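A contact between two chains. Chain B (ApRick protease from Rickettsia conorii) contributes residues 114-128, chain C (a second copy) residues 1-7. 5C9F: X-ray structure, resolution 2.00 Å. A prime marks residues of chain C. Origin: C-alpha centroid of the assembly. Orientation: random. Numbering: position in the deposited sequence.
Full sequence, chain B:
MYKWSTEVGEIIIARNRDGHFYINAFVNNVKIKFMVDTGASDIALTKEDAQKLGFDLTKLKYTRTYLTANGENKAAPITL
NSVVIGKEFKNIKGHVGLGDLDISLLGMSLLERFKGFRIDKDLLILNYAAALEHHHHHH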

ATOM      1  N   PHE B 114       2.327  14.605   6.445  1.00 47.86           N
ATOM      2  CA  PHE B 114       1.752  13.260   6.421  1.00 56.00           C
ATOM      3  C   PHE B 114       0.612  13.107   5.420  1.00 58.27           C
ATOM      4  O   PHE B 114      -0.217  13.991   5.278  1.00 58.87           O
ATOM      5  CB  PHE B 114       1.205  12.883   7.785  1.00 44.01           C
ATOM      6  CG  PHE B 114       2.260  12.513   8.765  1.00 46.53           C
ATOM      7  CD1 PHE B 114       2.896  13.473   9.520  1.00 60.44           C
ATOM      8  CD2 PHE B 114       2.668  11.192   8.903  1.00 40.76           C
ATOM      9  CE1 PHE B 114       3.893  13.141  10.423  1.00 45.65           C
ATOM     10  CE2 PHE B 114       3.655  10.853   9.814  1.00 45.15           C
ATOM     11  CZ  PHE B 114       4.253  11.822  10.570  1.00 38.22           C
ATOM     12  N   LYS B 115       0.554  11.959   4.768  1.00 53.25           N
ATOM     13  CA  LYS B 115      -0.540  11.684   3.843  1.00 53.33           C
ATOM     14  C   LYS B 115      -1.896  11.893   4.523  1.00 60.84           C
ATOM     15  O   LYS B 115      -2.814  12.464   3.933  1.00 64.18           O
ATOM     16  CB  LYS B 115      -0.488  10.271   3.328  1.00 49.65           C
ATOM     17  CG  LYS B 115      -1.363  10.148   2.093  1.00 69.49           C
ATOM     18  CD  LYS B 115      -0.557  10.523   0.850  1.00 76.58           C
ATOM     19  CE  LYS B 115      -0.008   9.297   0.146  1.00 72.39           C
ATOM     20  NZ  LYS B 115      -1.129   8.375  -0.215  1.00113.50           N
ATOM     21  N   GLY B 116      -1.998  11.433   5.766  1.00 56.26           N
ATOM     22  CA  GLY B 116      -3.198  11.620   6.578  1.00 53.50           C
ATOM     23  C   GLY B 116      -2.851  12.079   7.978  1.00 60.43           C
ATOM     24  O   GLY B 116      -1.856  11.633   8.566  1.00 55.75           O
ATOM     25  N   PHE B 117      -3.622  13.031   8.480  1.00 48.48           N
ATOM     26  CA  PHE B 117      -3.441  13.561   9.812  1.00 48.25           C
ATOM     27  C   PHE B 117      -4.829  13.904  10.318  1.00 57.46           C
ATOM     28  O   PHE B 117      -5.506  14.726   9.741  1.00 52.40           O
ATOM     29  CB  PHE B 117      -2.545  14.802   9.776  1.00 58.27           C
ATOM     30  CG  PHE B 117      -2.696  15.704  10.962  1.00 60.40           C
ATOM     31  CD1 PHE B 117      -2.588  15.204  12.262  1.00 76.34           C
ATOM     32  CD2 PHE B 117      -2.886  17.072  10.797  1.00 82.23           C
ATOM     33  CE1 PHE B 117      -2.713  16.044  13.366  1.00 76.63           C
ATOM     34  CE2 PHE B 117      -3.001  17.911  11.898  1.00 92.42           C
ATOM     35  CZ  PHE B 117      -2.911  17.397  13.183  1.00 92.04           C
ATOM     36  N   ARG B 118      -5.270  13.265  11.386  1.00 59.67           N
ATOM     37  CA  ARG B 118      -6.611  13.489  11.869  1.00 58.44           C
ATOM     38  C   ARG B 118      -6.639  13.440  13.405  1.00 64.04           C
ATOM     39  O   ARG B 118      -6.019  12.569  14.016  1.00 62.29           O
ATOM     40  CB  ARG B 118      -7.428  12.398  11.202  1.00 67.32           C
ATOM     41  CG  ARG B 118      -8.866  12.663  10.828  1.00100.90           C
ATOM     42  CD  ARG B 118      -9.286  11.788   9.649  1.00130.89           C
ATOM     43  NE  ARG B 118     -10.417  12.298   8.897  1.00149.99           N
ATOM     44  CZ  ARG B 118     -10.813  11.766   7.745  1.00140.21           C
ATOM     45  NH1 ARG B 118     -10.176  10.713   7.231  1.00109.00           N
ATOM     46  NH2 ARG B 118     -11.854  12.286   7.114  1.00 91.83           N
ATOM     47  N   ILE B 119      -7.267  14.423  14.041  1.00 65.28           N
ATOM     48  CA  ILE B 119      -7.498  14.349  15.483  1.00 72.15           C
ATOM     49  C   ILE B 119      -8.980  14.105  15.597  1.00 93.81           C
ATOM     50  O   ILE B 119      -9.762  14.980  15.264  1.00 82.82           O
ATOM     51  CB  ILE B 119      -7.144  15.624  16.221  1.00 71.64           C
ATOM     52  CG1 ILE B 119      -5.632  15.783  16.272  1.00 72.60           C
ATOM     53  CG2 ILE B 119      -7.733  15.597  17.632  1.00 92.95           C
ATOM     54  CD1 ILE B 119      -5.175  17.155  16.675  1.00 68.20           C
ATOM     55  N   ASP B 120      -9.358  12.910  16.037  1.00 80.65           N
ATOM     56  CA  ASP B 120     -10.719  12.435  15.843  1.00 93.80           C
ATOM     57  C   ASP B 120     -11.440  12.662  17.143  1.00114.97           C
ATOM     58  O   ASP B 120     -12.134  13.677  17.292  1.00189.25           O
ATOM     59  CB  ASP B 120     -10.731  10.966  15.377  1.00122.04           C
ATOM     60  CG  ASP B 120     -12.125  10.357  15.319  1.00149.66           C
ATOM     61  OD1 ASP B 120     -13.106  11.091  15.108  1.00137.00           O
ATOM     62  OD2 ASP B 120     -12.239   9.122  15.459  1.00122.66           O
ATOM     63  N   LYS B 121     -11.241  11.771  18.102  1.00 96.18           N
ATOM     64  CA  LYS B 121     -11.945  11.887  19.370  1.00105.12           C
ATOM     65  C   LYS B 121     -10.940  12.351  20.428  1.00105.11           C
ATOM     66  O   LYS B 121     -10.677  13.548  20.608  1.00 78.82           O
ATOM     67  CB  LYS B 121     -12.635  10.555  19.738  1.00113.48           C
ATOM     68  CG  LYS B 121     -11.795   9.278  19.618  1.00103.18           C
ATOM     69  CD  LYS B 121     -12.682   8.049  19.505  1.00116.10           C
ATOM     70  CE  LYS B 121     -13.046   7.743  18.026  1.00107.60           C
ATOM     71  NZ  LYS B 121     -11.950   7.302  17.100  1.00 97.17           N
ATOM     72  N   ASP B 122     -10.430  11.370  21.146  1.00 81.38           N
ATOM     73  CA  ASP B 122      -9.286  11.441  21.958  1.00 66.30           C
ATOM     74  C   ASP B 122      -8.201  10.660  21.241  1.00 60.28           C
ATOM     75  O   ASP B 122      -7.365  10.090  21.896  1.00 68.85           O
ATOM     76  CB  ASP B 122      -9.672  10.826  23.291  1.00 70.09           C
ATOM     77  CG  ASP B 122     -10.523  11.758  24.114  1.00 90.82           C
ATOM     78  OD1 ASP B 122     -10.333  12.989  23.989  1.00 97.21           O
ATOM     79  OD2 ASP B 122     -11.386  11.267  24.859  1.00122.87           O
ATOM     80  N   LEU B 123      -8.219  10.649  19.907  1.00 20.95           N
ATOM     81  CA  LEU B 123      -7.185   9.992  19.118  1.00 23.31           C
ATOM     82  C   LEU B 123      -6.573  10.923  18.095  1.00 22.72           C
ATOM     83  O   LEU B 123      -7.269  11.680  17.431  1.00 34.41           O
ATOM     84  CB  LEU B 123      -7.769   8.819  18.321  1.00 22.47           C
ATOM     85  CG  LEU B 123      -8.327   7.661  19.125  1.00 43.99           C
ATOM     86  CD1 LEU B 123      -8.927   6.650  18.161  1.00 50.62           C
ATOM     87  CD2 LEU B 123      -7.241   7.025  19.981  1.00 40.97           C
ATOM     88  N   LEU B 124      -5.279  10.762  17.904  1.00 26.59           N
ATOM     89  CA  LEU B 124      -4.553  11.399  16.824  1.00 25.00           C
ATOM     90  C   LEU B 124      -4.084  10.272  15.914  1.00 25.18           C
ATOM     91  O   LEU B 124      -3.465   9.341  16.362  1.00 22.62           O
ATOM     92  CB  LEU B 124      -3.370  12.183  17.425  1.00 29.84           C
ATOM     93  CG  LEU B 124      -2.173  12.550  16.545  1.00 40.27           C
ATOM     94  CD1 LEU B 124      -2.613  13.437  15.414  1.00 46.33           C
ATOM     95  CD2 LEU B 124      -1.149  13.280  17.382  1.00 52.14           C
ATOM     96  N   ILE B 125      -4.378  10.372  14.629  1.00 23.31           N
ATOM     97  CA  ILE B 125      -4.066   9.320  13.671  1.00 25.97           C
ATOM     98  C   ILE B 125      -3.254   9.906  12.539  1.00 20.31           C
ATOM     99  O   ILE B 125      -3.644  10.911  11.913  1.00 24.30           O
ATOM    100  CB  ILE B 125      -5.358   8.688  13.064  1.00 28.05           C
ATOM    101  CG1 ILE B 125      -6.243   8.124  14.183  1.00 34.70           C
ATOM    102  CG2 ILE B 125      -4.995   7.603  12.068  1.00 34.49           C
ATOM    103  CD1 ILE B 125      -7.530   8.881  14.405  1.00 50.14           C
ATOM    104  N   LEU B 126      -2.083   9.331  12.316  1.00 26.80           N
ATOM    105  CA  LEU B 126      -1.187   9.751  11.273  1.00 20.52           C
ATOM    106  C   LEU B 126      -1.028   8.576  10.317  1.00 26.22           C
ATOM    107  O   LEU B 126      -0.683   7.487  10.743  1.00 28.31           O
ATOM    108  CB  LEU B 126       0.188  10.074  11.840  1.00 28.27           C
ATOM    109  CG  LEU B 126       0.205  11.187  12.899  1.00 33.11           C
ATOM    110  CD1 LEU B 126       1.585  11.304  13.516  1.00 31.54           C
ATOM    111  CD2 LEU B 126      -0.166  12.515  12.299  1.00 40.87           C
ATOM    112  N   ASN B 127      -1.239   8.836   9.036  1.00 30.31           N
ATOM    113  CA  ASN B 127      -1.043   7.841   7.974  1.00 32.88           C
ATOM    114  C   ASN B 127       0.027   8.345   7.037  1.00 19.96           C
ATOM    115  O   ASN B 127       0.137   9.554   6.756  1.00 29.23           O
ATOM    116  CB  ASN B 127      -2.348   7.585   7.261  1.00 26.56           C
ATOM    117  CG  ASN B 127      -3.270   6.663   8.065  1.00 29.33           C
ATOM    118  OD1 ASN B 127      -3.062   5.462   8.145  1.00 42.24           O
ATOM    119  ND2 ASN B 127      -4.269   7.237   8.684  1.00 25.12           N
ATOM    120  N   TYR B 128       0.918   7.438   6.656  1.00 23.50           N
ATOM    121  CA  TYR B 128       2.044   7.812   5.798  1.00 22.64           C
ATOM    122  C   TYR B 128       2.277   6.742   4.748  1.00 27.62           C
ATOM    123  O   TYR B 128       1.916   5.571   4.937  1.00 23.89           O
ATOM    124  CB  TYR B 128       3.357   8.033   6.600  1.00 27.72           C
ATOM    125  CG  TYR B 128       3.842   6.846   7.357  1.00 27.23           C
ATOM    126  CD1 TYR B 128       3.372   6.586   8.611  1.00 30.15           C
ATOM    127  CD2 TYR B 128       4.796   5.967   6.807  1.00 27.77           C
ATOM    128  CE1 TYR B 128       3.799   5.474   9.327  1.00 26.57           C
ATOM    129  CE2 TYR B 128       5.240   4.865   7.507  1.00 27.82           C
ATOM    130  CZ  TYR B 128       4.742   4.624   8.777  1.00 32.07           C
ATOM    131  OH  TYR B 128       5.098   3.533   9.514  1.00 40.08           O
TER
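Chain C, residues 1-7: MYKWSTE

Residues 2-7 of chain C form an extended β-strand that lies along a β-hairpin of chain B, whose strands 116-119 and 123-128 are joined by the turn at 120-122. The hairpin is held by its own backbone ladder, in which Gly116 and Asn127 exchange N to O hydrogen bonds, as do Arg118 and Ile125. The chain C strand runs nearly parallel to strand 123-128, at 11° with axes 8.9 Å apart at closest approach, and nearly antiparallel to strand 116-119, at 173° and 10.1 Å. At such spacing the backbones do not pair; the CA atoms of Asp120 and Tyr2′ are 8.2 Å apart and those of Asn127 and Trp4′ 8.4 Å, and side chains fill the gap. Strand alternation sends Tyr2′, Trp4′ and Thr6′ toward chain B, while Lys3′, Ser5′ and Glu7′ point away.

Apolar packing centers on Tyr2′ (chi1 t), which has Ile125 CD1 over one face of its ring; the closest pair is Ile125 CG2 to Tyr2′ CE2, 3.9 Å. Trp4′ (chi1 t) reaches across to Gly116, its CH2 atom 3.9 Å from Gly116 CA. A CB modelled on this glycine would fall 2.9 Å from Trp4′ CH2, a clash, so the bare backbone makes room for the indole.

Polar contacts are few. Arg118 extends alongside both aromatic residues: its CD is 3.3 Å from Tyr2′ OH, and its NH1 gives that hydroxyl a weak hydrogen bond (Arg118 NH1 to Tyr2′ OH 3.5 Å, 154°), the one hydrogen bond between the two stretches. The same NH1 is 3.6 Å from Trp4′ CE3, at the edge of the indole, so guanidinium and ring meet rim to rim instead of stacking. Asn127 places its amide group over one face of Trp4′. Farther along, Lys115 NZ lies 3.6 Å from Thr6′ CG2, a van der Waals contact; this amine is hydrogen-bonded elsewhere in the structure. Within chain C, Trp4′ NE1 donates a weak hydrogen bond to Thr6′ OG1 at 3.3 Å, linking two side chains on the same side of the strand.

At the hairpin turn, Lys121 NZ and Asp120 OD2 form a very short salt bridge of 2.5 Å. Asp120 OD2 is 4.0 Å from Tyr2′ CB and Lys121 NZ 4.2 Å from the same atom, but both chain B residues are poorly ordered. The two stretches together bury 472 Å², with Tyr2′ and Trp4′ the most heavily covered.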

ATOM      1  N   MET C   1     -16.394   3.821  14.698  1.00 65.76           N
ATOM      2  CA  MET C   1     -15.648   3.246  13.569  1.00 69.27           C
ATOM      3  C   MET C   1     -14.935   4.403  12.914  1.00 80.11           C
ATOM      4  O   MET C   1     -15.574   5.250  12.314  1.00 86.50           O
ATOM      5  CB  MET C   1     -16.576   2.485  12.569  1.00 87.13           C
ATOM      6  CG  MET C   1     -16.498   0.941  12.643  1.00 84.58           C
ATOM      7  SD  MET C   1     -18.018  -0.078  12.662  1.00 65.78           S
ATOM      8  CE  MET C   1     -19.092   0.692  13.880  1.00 75.67           C
ATOM      9  N   TYR C   2     -13.622   4.487  13.114  1.00 62.85           N
ATOM     10  CA  TYR C   2     -12.796   5.309  12.276  1.00 58.64           C
ATOM     11  C   TYR C   2     -12.214   4.349  11.241  1.00 54.31           C
ATOM     12  O   TYR C   2     -11.772   3.257  11.578  1.00 52.01           O
ATOM     13  CB  TYR C   2     -11.680   6.027  13.060  1.00 64.17           C
ATOM     14  CG  TYR C   2     -10.761   6.751  12.100  1.00 82.81           C
ATOM     15  CD1 TYR C   2     -11.211   7.856  11.386  1.00 88.14           C
ATOM     16  CD2 TYR C   2      -9.469   6.283  11.833  1.00 84.76           C
ATOM     17  CE1 TYR C   2     -10.394   8.490  10.464  1.00 65.55           C
ATOM     18  CE2 TYR C   2      -8.644   6.917  10.915  1.00 65.90           C
ATOM     19  CZ  TYR C   2      -9.103   8.024  10.236  1.00 78.11           C
ATOM     20  OH  TYR C   2      -8.274   8.661   9.323  1.00 70.08           O
ATOM     21  N   LYS C   3     -12.254   4.752   9.986  1.00 48.30           N
ATOM     22  CA  LYS C   3     -11.775   3.951   8.906  1.00 51.83           C
ATOM     23  C   LYS C   3     -10.931   4.804   8.000  1.00 57.03           C
ATOM     24  O   LYS C   3     -11.284   5.933   7.654  1.00 64.22           O
ATOM     25  CB  LYS C   3     -12.940   3.378   8.129  1.00 60.12           C
ATOM     26  CG  LYS C   3     -12.541   2.403   7.038  1.00 75.88           C
ATOM     27  CD  LYS C   3     -13.801   1.778   6.453  1.00 83.32           C
ATOM     28  CE  LYS C   3     -13.486   0.698   5.438  1.00 94.85           C
ATOM     29  NZ  LYS C   3     -12.887   1.226   4.190  1.00 83.46           N
ATOM     30  N   TRP C   4      -9.782   4.271   7.636  1.00 52.52           N
ATOM     31  CA  TRP C   4      -8.878   4.979   6.738  1.00 53.43           C
ATOM     32  C   TRP C   4      -8.281   3.970   5.774  1.00 44.00           C
ATOM     33  O   TRP C   4      -7.988   2.846   6.163  1.00 49.59           O
ATOM     34  CB  TRP C   4      -7.740   5.652   7.530  1.00 64.37           C
ATOM     35  CG  TRP C   4      -6.686   6.184   6.609  1.00 78.05           C
ATOM     36  CD1 TRP C   4      -5.592   5.494   6.100  1.00 64.23           C
ATOM     37  CD2 TRP C   4      -6.656   7.486   6.000  1.00111.03           C
ATOM     38  NE1 TRP C   4      -4.893   6.307   5.227  1.00 77.11           N
ATOM     39  CE2 TRP C   4      -5.515   7.528   5.152  1.00 94.64           C
ATOM     40  CE3 TRP C   4      -7.473   8.628   6.098  1.00 93.59           C
ATOM     41  CZ2 TRP C   4      -5.171   8.665   4.419  1.00 62.55           C
ATOM     42  CZ3 TRP C   4      -7.131   9.757   5.365  1.00 72.26           C
ATOM     43  CH2 TRP C   4      -5.990   9.766   4.537  1.00 78.19           C
ATOM     44  N   SER C   5      -8.151   4.343   4.514  1.00 38.64           N
ATOM     45  CA  SER C   5      -7.438   3.505   3.572  1.00 45.57           C
ATOM     46  C   SER C   5      -6.678   4.289   2.513  1.00 51.49           C
ATOM     47  O   SER C   5      -7.082   5.384   2.119  1.00 45.33           O
ATOM     48  CB  SER C   5      -8.349   2.477   2.926  1.00 46.72           C
ATOM     49  OG  SER C   5      -9.300   3.066   2.071  1.00 57.72           O
ATOM     50  N   THR C   6      -5.590   3.697   2.045  1.00 46.51           N
ATOM     51  CA  THR C   6      -4.724   4.284   0.997  1.00 52.13           C
ATOM     52  C   THR C   6      -4.729   3.355  -0.210  1.00 57.78           C
ATOM     53  O   THR C   6      -4.554   2.151  -0.072  1.00 44.22           O
ATOM     54  CB  THR C   6      -3.255   4.360   1.448  1.00 49.33           C
ATOM     55  OG1 THR C   6      -3.178   5.065   2.686  1.00 58.19           O
ATOM     56  CG2 THR C   6      -2.365   5.051   0.428  1.00 62.15           C
ATOM     57  N   GLU C   7      -4.928   3.913  -1.388  1.00 39.72           N
ATOM     58  CA  GLU C   7      -4.737   3.192  -2.615  1.00 41.10           C
ATOM     59  C   GLU C   7      -3.261   3.325  -3.038  1.00 50.36           C
ATOM     60  O   GLU C   7      -2.801   4.423  -3.295  1.00 53.90           O
ATOM     61  CB  GLU C   7      -5.658   3.730  -3.701  1.00 51.58           C
ATOM     62  CG  GLU C   7      -5.564   2.920  -4.985  1.00 56.77           C
ATOM     63  CD  GLU C   7      -6.268   3.553  -6.178  1.00 84.74           C
ATOM     64  OE1 GLU C   7      -6.622   4.744  -6.123  1.00 80.89           O
ATOM     65  OE2 GLU C   7      -6.472   2.843  -7.182  1.00 70.96           O
TER